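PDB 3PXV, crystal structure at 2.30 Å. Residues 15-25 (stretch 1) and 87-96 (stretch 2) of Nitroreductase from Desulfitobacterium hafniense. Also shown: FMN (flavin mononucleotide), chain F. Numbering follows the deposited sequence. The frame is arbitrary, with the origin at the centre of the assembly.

Stretch 1 15-25: SCRDFKNEMPS
Stretch 2 (87-96) GRLFYGAPCM

How do the two backbones run past each other? Stretch 1 has no regular helix or strand; it is mostly extended, with breaks at R17 (phi/psi -125/35) and N21 (-81/-8), and it follows stretch 2 in the same sense: D18 CA lies 5.1 Å from Y91 CA, F19 CA 5.3 Å from A93 CA, and N21 CA 5.6 Å from P94 CA. Stretch 2 folds through a type I' turn from F90 to A93, with Y91 at phi/psi 47/35 and G92 at 74/15, closed by A93 N donating to F90 O at 2.9 Å. Y91 O, within the turn, accepts from F19 N at 3.1 Å and 166°, the one hydrogen bond directly between the stretches. A side chain on G92 would point toward stretch 1, but its CB would clash with R88 NH1, 2.9 Å away.

What satisfies R17 NE and NH2 and Y91 OH? The flavin does. R17 (chi1 m, chi2 and chi3 t, chi4 94°) sends NE to FMN O2 at 2.7 Å and 173°, and NH2 to FMN N1 at 3.1 Å; a weak bond also joins NH2 to FMN O2 at 3.4 Å. Y91 (chi1 -50°, chi2 -74°) donates OH to the same FMN O2 at 2.5 Å, so one carbonyl oxygen gathers donors from both stretches. The two side chains also pack together, with R17 CB over the Y91 ring face, 3.7 Å from the ring centroid in a CH-pi contact. Farther along the cofactor, S15 N donates to FMN O1P at 2.8 Å and S15 OG (chi1 m) to FMN O2P at 2.6 Å.

Where does opposite charge help? D18 (chi1 t) points its CB away from stretch 2, yet its OD1 forms a long salt bridge to R88 NH2 at 4.0 Å. The CA-to-CB bond of R88 points toward stretch 1, with chi1 m, chi2 t and chi3 m. Both D18 carboxylate oxygens have hydrogen bonds elsewhere in the structure, so they do not depend on R88 for satisfaction.

Which apolar groups fill the rest? The CA-to-CB bond of F19 (chi1 m, chi2 90°) points toward stretch 2, and its ring receives A93 CB over one face, 4.1 Å from the centroid; F19 CD1 also lies 3.9 Å from Y91 CB. P94, C-gamma endo, packs its CG 4.3 Å from P24 CD, while C95 SG (chi1 p) sits 4.0 Å from P24 CD. Selenomethionine M23 leaves its backbone sideways, but t, p, p rotamers bring its end nearer: CE reaches within 4.2 Å of P94 CB, and SE within 3.8 Å of C95 CB.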

# COMPACT_ATOMS: atom_id res chain seq x y z
N SER B 15 -9.46 -11.32 4.16
CA SER B 15 -10.11 -11.21 2.87
C SER B 15 -11.47 -11.90 2.89
O SER B 15 -11.55 -13.12 2.97
CB SER B 15 -9.24 -11.80 1.78
OG SER B 15 -8.15 -10.96 1.50
N CYS B 16 -12.54 -11.14 2.82
CA CYS B 16 -13.88 -11.73 2.82
C CYS B 16 -14.28 -12.18 1.41
O CYS B 16 -14.14 -11.40 0.44
CB CYS B 16 -14.90 -10.72 3.36
SG CYS B 16 -16.60 -11.26 3.32
N ARG B 17 -14.79 -13.40 1.29
CA ARG B 17 -15.24 -13.89 -0.02
C ARG B 17 -16.70 -14.40 -0.03
O ARG B 17 -17.05 -15.33 -0.76
CB ARG B 17 -14.28 -14.97 -0.52
CG ARG B 17 -12.93 -14.42 -0.86
CD ARG B 17 -12.07 -15.44 -1.58
NE ARG B 17 -10.77 -14.84 -1.87
CZ ARG B 17 -9.70 -14.97 -1.09
NH1 ARG B 17 -9.74 -15.71 0.02
NH2 ARG B 17 -8.57 -14.36 -1.44
N ASP B 18 -17.55 -13.76 0.75
CA ASP B 18 -18.94 -14.15 0.84
C ASP B 18 -19.64 -13.03 1.60
O ASP B 18 -19.59 -12.97 2.83
CB ASP B 18 -19.04 -15.48 1.58
CG ASP B 18 -20.45 -15.98 1.71
OD1 ASP B 18 -21.34 -15.45 1.02
OD2 ASP B 18 -20.67 -16.92 2.50
N PHE B 19 -20.24 -12.13 0.84
CA PHE B 19 -20.92 -10.96 1.39
C PHE B 19 -22.44 -11.06 1.38
O PHE B 19 -23.02 -11.67 0.49
CB PHE B 19 -20.56 -9.72 0.57
CG PHE B 19 -19.09 -9.33 0.63
CD1 PHE B 19 -18.18 -9.84 -0.27
CD2 PHE B 19 -18.66 -8.37 1.53
CE1 PHE B 19 -16.85 -9.44 -0.24
CE2 PHE B 19 -17.33 -7.98 1.57
CZ PHE B 19 -16.44 -8.50 0.69
N LYS B 20 -23.08 -10.44 2.37
CA LYS B 20 -24.52 -10.30 2.44
C LYS B 20 -24.85 -9.18 1.45
O LYS B 20 -23.95 -8.43 1.03
CB LYS B 20 -24.97 -9.93 3.87
CG LYS B 20 -24.64 -11.01 4.93
CD LYS B 20 -24.74 -10.53 6.40
CE LYS B 20 -26.07 -10.78 7.05
NZ LYS B 20 -26.33 -12.25 7.27
N ASN B 21 -26.12 -9.05 1.05
CA ASN B 21 -26.49 -8.01 0.08
C ASN B 21 -26.68 -6.62 0.72
O ASN B 21 -26.81 -5.62 0.00
CB ASN B 21 -27.70 -8.43 -0.80
CG ASN B 21 -28.99 -8.62 -0.00
OD1 ASN B 21 -28.99 -8.60 1.22
ND2 ASN B 21 -30.10 -8.80 -0.72
N GLU B 22 -26.66 -6.56 2.05
CA GLU B 22 -26.84 -5.31 2.78
C GLU B 22 -25.76 -4.27 2.49
O GLU B 22 -24.57 -4.52 2.69
CB GLU B 22 -26.88 -5.59 4.28
CG GLU B 22 -27.27 -4.38 5.15
CD GLU B 22 -27.22 -4.69 6.64
OE1 GLU B 22 -26.47 -5.61 7.05
OE2 GLU B 22 -27.94 -3.99 7.39
N MSE B 23 -26.21 -3.10 2.06
CA MSE B 23 -25.36 -1.98 1.73
C MSE B 23 -24.86 -1.29 3.00
O MSE B 23 -25.65 -1.03 3.93
CB MSE B 23 -26.19 -0.96 0.92
CG MSE B 23 -25.44 0.27 0.40
SE MSE B 23 -24.15 -0.19 -1.00
CE MSE B 23 -25.32 -0.64 -2.49
N PRO B 24 -23.55 -1.01 3.08
CA PRO B 24 -23.05 -0.22 4.19
C PRO B 24 -23.64 1.18 4.10
O PRO B 24 -23.94 1.65 3.01
CB PRO B 24 -21.54 -0.16 3.96
CG PRO B 24 -21.24 -1.34 3.10
CD PRO B 24 -22.46 -1.56 2.26
N SER B 25 -23.83 1.84 5.23
CA SER B 25 -24.41 3.18 5.23
C SER B 25 -23.47 4.21 4.58
O SER B 25 -22.26 4.01 4.53
CB SER B 25 -24.75 3.61 6.67
OG SER B 25 -23.61 3.67 7.51
N GLY B 87 -18.15 -19.12 -8.60
CA GLY B 87 -18.47 -18.45 -9.87
C GLY B 87 -18.68 -16.95 -9.77
O GLY B 87 -19.28 -16.33 -10.67
N ARG B 88 -18.22 -16.37 -8.67
CA ARG B 88 -18.37 -14.95 -8.46
C ARG B 88 -17.00 -14.37 -8.36
O ARG B 88 -16.06 -14.99 -7.85
CB ARG B 88 -19.18 -14.65 -7.20
CG ARG B 88 -20.71 -15.00 -7.30
CD ARG B 88 -21.41 -14.84 -5.93
NE ARG B 88 -20.72 -15.61 -4.88
CZ ARG B 88 -20.96 -15.52 -3.56
NH1 ARG B 88 -21.90 -14.69 -3.09
NH2 ARG B 88 -20.26 -16.26 -2.71
N LEU B 89 -16.89 -13.16 -8.90
CA LEU B 89 -15.65 -12.43 -8.93
C LEU B 89 -15.75 -11.40 -7.77
O LEU B 89 -14.78 -11.17 -7.07
CB LEU B 89 -15.55 -11.79 -10.32
CG LEU B 89 -14.27 -11.72 -11.14
CD1 LEU B 89 -13.52 -13.03 -11.19
CD2 LEU B 89 -14.63 -11.24 -12.56
N PHE B 90 -16.96 -10.87 -7.52
CA PHE B 90 -17.17 -9.92 -6.44
C PHE B 90 -17.83 -10.49 -5.19
O PHE B 90 -18.17 -9.75 -4.27
CB PHE B 90 -17.92 -8.69 -6.93
CG PHE B 90 -17.25 -7.99 -8.09
CD1 PHE B 90 -15.85 -8.00 -8.23
CD2 PHE B 90 -18.00 -7.26 -8.99
CE1 PHE B 90 -15.24 -7.34 -9.30
CE2 PHE B 90 -17.40 -6.59 -10.04
CZ PHE B 90 -16.02 -6.63 -10.20
N TYR B 91 -17.97 -11.81 -5.14
CA TYR B 91 -18.52 -12.53 -4.00
C TYR B 91 -19.82 -11.96 -3.41
O TYR B 91 -20.07 -12.03 -2.21
CB TYR B 91 -17.44 -12.65 -2.93
CG TYR B 91 -16.11 -13.18 -3.47
CD1 TYR B 91 -15.95 -14.53 -3.82
CD2 TYR B 91 -15.02 -12.32 -3.62
CE1 TYR B 91 -14.72 -14.99 -4.30
CE2 TYR B 91 -13.80 -12.79 -4.13
CZ TYR B 91 -13.66 -14.12 -4.46
OH TYR B 91 -12.45 -14.55 -4.95
N GLY B 92 -20.67 -11.42 -4.28
CA GLY B 92 -21.96 -10.86 -3.87
C GLY B 92 -21.88 -9.52 -3.15
O GLY B 92 -22.84 -9.12 -2.50
N ALA B 93 -20.73 -8.85 -3.25
CA ALA B 93 -20.52 -7.56 -2.60
C ALA B 93 -21.44 -6.55 -3.24
O ALA B 93 -21.53 -6.51 -4.46
CB ALA B 93 -19.08 -7.09 -2.73
N PRO B 94 -22.10 -5.73 -2.41
CA PRO B 94 -23.03 -4.74 -2.92
C PRO B 94 -22.39 -3.40 -3.28
O PRO B 94 -23.08 -2.52 -3.78
CB PRO B 94 -24.01 -4.59 -1.76
CG PRO B 94 -23.12 -4.76 -0.55
CD PRO B 94 -22.11 -5.78 -0.94
N CYS B 95 -21.10 -3.23 -3.01
CA CYS B 95 -20.39 -2.00 -3.38
C CYS B 95 -18.90 -2.21 -3.34
O CYS B 95 -18.41 -3.16 -2.76
CB CYS B 95 -20.75 -0.84 -2.46
SG CYS B 95 -20.03 -0.98 -0.86
N MSE B 96 -18.17 -1.29 -3.95
CA MSE B 96 -16.73 -1.38 -3.98
C MSE B 96 -16.15 -0.01 -4.25
O MSE B 96 -16.81 0.88 -4.74
CB MSE B 96 -16.25 -2.35 -5.10
CG MSE B 96 -16.57 -1.91 -6.53
SE MSE B 96 -15.89 -3.16 -7.82
CE MSE B 96 -16.65 -2.36 -9.42
N1 FMN F . -8.50 -12.20 -3.61
C2 FMN F . -9.51 -12.60 -4.47
O2 FMN F . -10.32 -13.47 -4.16
N3 FMN F . -9.61 -12.01 -5.70
C4 FMN F . -8.72 -11.04 -6.11
O4 FMN F . -8.87 -10.57 -7.22
C4A FMN F . -7.71 -10.64 -5.24
N5 FMN F . -6.81 -9.67 -5.59
C5A FMN F . -5.99 -9.11 -4.64
C6 FMN F . -5.28 -7.95 -4.96
C7 FMN F . -4.45 -7.35 -4.02
C7M FMN F . -3.71 -6.12 -4.40
C8 FMN F . -4.32 -7.92 -2.76
C8M FMN F . -3.45 -7.32 -1.72
C9 FMN F . -5.04 -9.07 -2.44
C9A FMN F . -5.89 -9.68 -3.39
N10 FMN F . -6.61 -10.83 -3.11
C10 FMN F . -7.61 -11.23 -3.98
C1' FMN F . -6.74 -11.25 -1.67
C2' FMN F . -5.56 -12.13 -1.29
O2' FMN F . -5.78 -13.42 -1.80
C3' FMN F . -5.40 -12.12 0.23
O3' FMN F . -5.13 -10.82 0.71
C4' FMN F . -4.26 -13.04 0.64
O4' FMN F . -4.63 -14.33 0.26
C5' FMN F . -3.98 -13.00 2.14
O5' FMN F . -5.15 -13.34 2.86
P FMN F . -5.86 -12.29 3.85
O1P FMN F . -7.15 -12.91 4.29
O2P FMN F . -6.17 -10.95 3.16
O3P FMN F . -4.91 -12.15 4.99